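Stage III sporulation protein AB (Bacillus subtilis, PDB 6BS9) is a sporulation protein, probably acting as part of a secretion-like transport system required for spore formation. Local coordinates at residues Q18-E23 against H32-Q37. Sequence-based numbering, arbitrary orientation.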
ATOM      1  N   GLN A  18       3.096  -1.125  -6.746  1.00 29.90           N
ATOM      2  CA  GLN A  18       3.361  -1.450  -8.144  1.00 33.06           C
ATOM      3  C   GLN A  18       3.648  -2.946  -8.312  1.00 33.50           C
ATOM      4  O   GLN A  18       3.153  -3.593  -9.236  1.00 36.08           O
ATOM      5  CB  GLN A  18       4.496  -0.637  -8.630  1.00 35.43           C
ATOM      6  CG  GLN A  18       4.882  -0.879 -10.049  1.00 38.83           C
ATOM      7  CD  GLN A  18       6.056  -0.004 -10.388  1.00 39.03           C
ATOM      8  OE1 GLN A  18       5.895   1.082 -10.908  1.00 39.16           O
ATOM      9  NE2 GLN A  18       7.253  -0.468 -10.045  1.00 41.91           N
ATOM     10  N   SER A  19       4.383  -3.524  -7.379  1.00 32.58           N
ATOM     11  CA  SER A  19       4.669  -4.983  -7.450  1.00 32.05           C
ATOM     12  C   SER A  19       3.481  -5.832  -7.194  1.00 30.54           C
ATOM     13  O   SER A  19       3.236  -6.797  -7.887  1.00 30.47           O
ATOM     14  CB  SER A  19       5.775  -5.306  -6.510  1.00 31.52           C
ATOM     15  OG  SER A  19       6.943  -4.633  -6.960  1.00 32.59           O
ATOM     16  N   LEU A  20       2.636  -5.394  -6.289  1.00 31.88           N
ATOM     17  CA  LEU A  20       1.420  -6.154  -6.074  1.00 34.41           C
ATOM     18  C   LEU A  20       0.455  -6.039  -7.236  1.00 36.36           C
ATOM     19  O   LEU A  20      -0.188  -7.037  -7.574  1.00 39.28           O
ATOM     20  CB  LEU A  20       0.671  -5.722  -4.834  1.00 37.29           C
ATOM     21  CG  LEU A  20       1.258  -6.017  -3.478  1.00 37.40           C
ATOM     22  CD1 LEU A  20       0.295  -5.631  -2.389  1.00 38.52           C
ATOM     23  CD2 LEU A  20       1.726  -7.457  -3.286  1.00 38.55           C
ATOM     24  N   GLU A  21       0.300  -4.834  -7.802  1.00 36.78           N
ATOM     25  CA  GLU A  21      -0.503  -4.669  -9.016  1.00 38.03           C
ATOM     26  C   GLU A  21      -0.106  -5.669 -10.067  1.00 36.75           C
ATOM     27  O   GLU A  21      -0.955  -6.328 -10.669  1.00 41.25           O
ATOM     28  CB  GLU A  21      -0.339  -3.250  -9.622  1.00 41.72           C
ATOM     29  CG  GLU A  21      -1.239  -2.995 -10.843  1.00 45.51           C
ATOM     30  CD  GLU A  21      -0.953  -1.683 -11.614  1.00 50.57           C
ATOM     31  OE1 GLU A  21       0.139  -1.071 -11.350  1.00 52.19           O
ATOM     32  OE2 GLU A  21      -1.904  -1.188 -12.366  1.00 48.61           O
ATOM     33  N   ALA A  22       1.180  -5.807 -10.314  1.00 36.05           N
ATOM     34  CA  ALA A  22       1.616  -6.767 -11.345  1.00 35.64           C
ATOM     35  C   ALA A  22       1.201  -8.190 -11.020  1.00 37.92           C
ATOM     36  O   ALA A  22       0.775  -8.948 -11.896  1.00 37.89           O
ATOM     37  CB  ALA A  22       3.112  -6.655 -11.557  1.00 35.12           C
ATOM     38  N   GLU A  23       1.324  -8.575  -9.759  1.00 40.70           N
ATOM     39  CA  GLU A  23       1.023  -9.987  -9.382  1.00 44.79           C
ATOM     40  C   GLU A  23      -0.458 -10.273  -9.429  1.00 42.87           C
ATOM     41  O   GLU A  23      -0.881 -11.344  -9.840  1.00 44.38           O
ATOM     42  CB  GLU A  23       1.518 -10.305  -7.978  1.00 45.80           C
ATOM     43  CG  GLU A  23       3.031 -10.188  -7.809  1.00 51.20           C
ATOM     44  CD  GLU A  23       3.824 -11.317  -8.486  1.00 50.77           C
ATOM     45  OE1 GLU A  23       5.049 -11.204  -8.653  1.00 56.76           O
ATOM     46  OE2 GLU A  23       3.252 -12.294  -8.964  1.00 55.46           O
ATOM     47  N   HIS A  32      -0.543 -13.791  -1.000  1.00 33.43           N
ATOM     48  CA  HIS A  32       0.117 -13.879   0.295  1.00 36.28           C
ATOM     49  C   HIS A  32       1.634 -14.043   0.179  1.00 37.06           C
ATOM     50  O   HIS A  32       2.386 -13.380   0.888  1.00 36.88           O
ATOM     51  CB  HIS A  32      -0.515 -14.974   1.167  1.00 38.16           C
ATOM     52  CG  HIS A  32      -0.230 -16.376   0.732  1.00 39.01           C
ATOM     53  ND1 HIS A  32       0.860 -17.094   1.173  1.00 41.18           N
ATOM     54  CD2 HIS A  32      -0.932 -17.207  -0.074  1.00 41.10           C
ATOM     55  CE1 HIS A  32       0.823 -18.311   0.652  1.00 41.68           C
ATOM     56  NE2 HIS A  32      -0.247 -18.398  -0.125  1.00 42.86           N
ATOM     57  N   THR A  33       2.091 -14.850  -0.768  1.00 36.38           N
ATOM     58  CA  THR A  33       3.501 -14.983  -1.016  1.00 35.57           C
ATOM     59  C   THR A  33       4.100 -13.683  -1.597  1.00 34.90           C
ATOM     60  O   THR A  33       5.135 -13.231  -1.173  1.00 37.01           O
ATOM     61  CB  THR A  33       3.723 -16.159  -1.947  1.00 40.13           C
ATOM     62  OG1 THR A  33       3.112 -17.335  -1.359  1.00 40.86           O
ATOM     63  CG2 THR A  33       5.200 -16.424  -2.203  1.00 39.13           C
ATOM     64  N   ALA A  34       3.442 -13.051  -2.555  1.00 34.35           N
ATOM     65  CA  ALA A  34       3.941 -11.807  -3.130  1.00 32.16           C
ATOM     66  C   ALA A  34       4.120 -10.744  -2.023  1.00 32.72           C
ATOM     67  O   ALA A  34       5.138 -10.062  -1.928  1.00 33.96           O
ATOM     68  CB  ALA A  34       2.981 -11.308  -4.170  1.00 32.27           C
ATOM     69  N   SER A  35       3.142 -10.630  -1.145  1.00 31.01           N
ATOM     70  CA  SER A  35       3.198  -9.630  -0.098  1.00 30.32           C
ATOM     71  C   SER A  35       4.332  -9.962   0.890  1.00 31.59           C
ATOM     72  O   SER A  35       5.039  -9.048   1.376  1.00 28.85           O
ATOM     73  CB  SER A  35       1.848  -9.569   0.638  1.00 30.09           C
ATOM     74  OG  SER A  35       1.771  -8.423   1.426  1.00 28.28           O
ATOM     75  N   GLN A  36       4.505 -11.233   1.201  1.00 32.67           N
ATOM     76  CA  GLN A  36       5.567 -11.614   2.123  1.00 35.62           C
ATOM     77  C   GLN A  36       6.935 -11.309   1.486  1.00 36.11           C
ATOM     78  O   GLN A  36       7.821 -10.812   2.173  1.00 35.67           O
ATOM     79  CB  GLN A  36       5.469 -13.098   2.542  1.00 40.90           C
ATOM     80  CG  GLN A  36       6.440 -13.512   3.719  1.00 45.84           C
ATOM     81  CD  GLN A  36       6.261 -12.704   5.073  1.00 52.61           C
ATOM     82  OE1 GLN A  36       7.230 -12.167   5.607  1.00 59.75           O
ATOM     83  NE2 GLN A  36       5.019 -12.610   5.605  1.00 52.82           N
ATOM     84  N   GLN A  37       7.099 -11.554   0.181  1.00 36.64           N
ATOM     85  CA  GLN A  37       8.368 -11.265  -0.508  1.00 37.24           C
ATOM     86  C   GLN A  37       8.706  -9.777  -0.476  1.00 34.61           C
ATOM     87  O   GLN A  37       9.846  -9.388  -0.258  1.00 34.96           O
ATOM     88  CB  GLN A  37       8.348 -11.706  -1.980  1.00 39.47           C
ATOM     89  CG  GLN A  37       8.274 -13.198  -2.255  1.00 41.93           C
ATOM     90  CD  GLN A  37       7.960 -13.511  -3.745  1.00 45.00           C
ATOM     91  OE1 GLN A  37       7.526 -12.649  -4.569  1.00 45.73           O
ATOM     92  NE2 GLN A  37       8.183 -14.741  -4.095  1.00 47.73           N
TER
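Glu23 and Leu20 meet Ala34 and Ser35 through aliphatic atoms, and no flat group stacks across this contact. The Glu23 carboxylate is not the touching part: its CG makes the approach. The one ring, His32, takes no part in the contact. Thr33 OG1 sits over one face of the His32 ring, near its edge, 3.1 Å from the ring plane. The motif is an antiparallel helical hairpin in the all-helical SpoIIIAB fragment. Helix 2-26 is followed by a short connection and then by helix 31-41. The two short segments run at 159° to each other, with axes 10.1 Å apart. The contact is small and buries 148 Å² in all.

Ala34 is the small residue at the centre. Its methyl points toward helix 2-26 and is met by two residues one turn apart. Glu23 lays its CG alongside Ala34 CB at 3.8 Å. The Glu23 chain then bends at its second torsion (chi2 -72°), which keeps the carboxylate farther from the methyl than CG. From Leu20, the CD2 branch reaches Ala34 CB at 4.1 Å. The first torsion of Leu20 swings CG round to lie anti to its own carbonyl carbon. The second (chi2 -174°) holds CD1 extended and turns the CD2 branch to the facing helix, although the CB is not aimed there.

No hydrogen bond joins the two segments. The hydroxyl of Ser35 bonds instead to the carbonyl of Phe50. Leu20 also packs on Phe50, and Ser35 touches Phe53, so helix 46-58 covers one side of the hairpin. Ile38, one turn beyond Ala34, packs on Leu20 and also touches the Ser19 side chain. At the Ser35 backbone, Leu20 CD2 lies 4.1 Å from both N and CA.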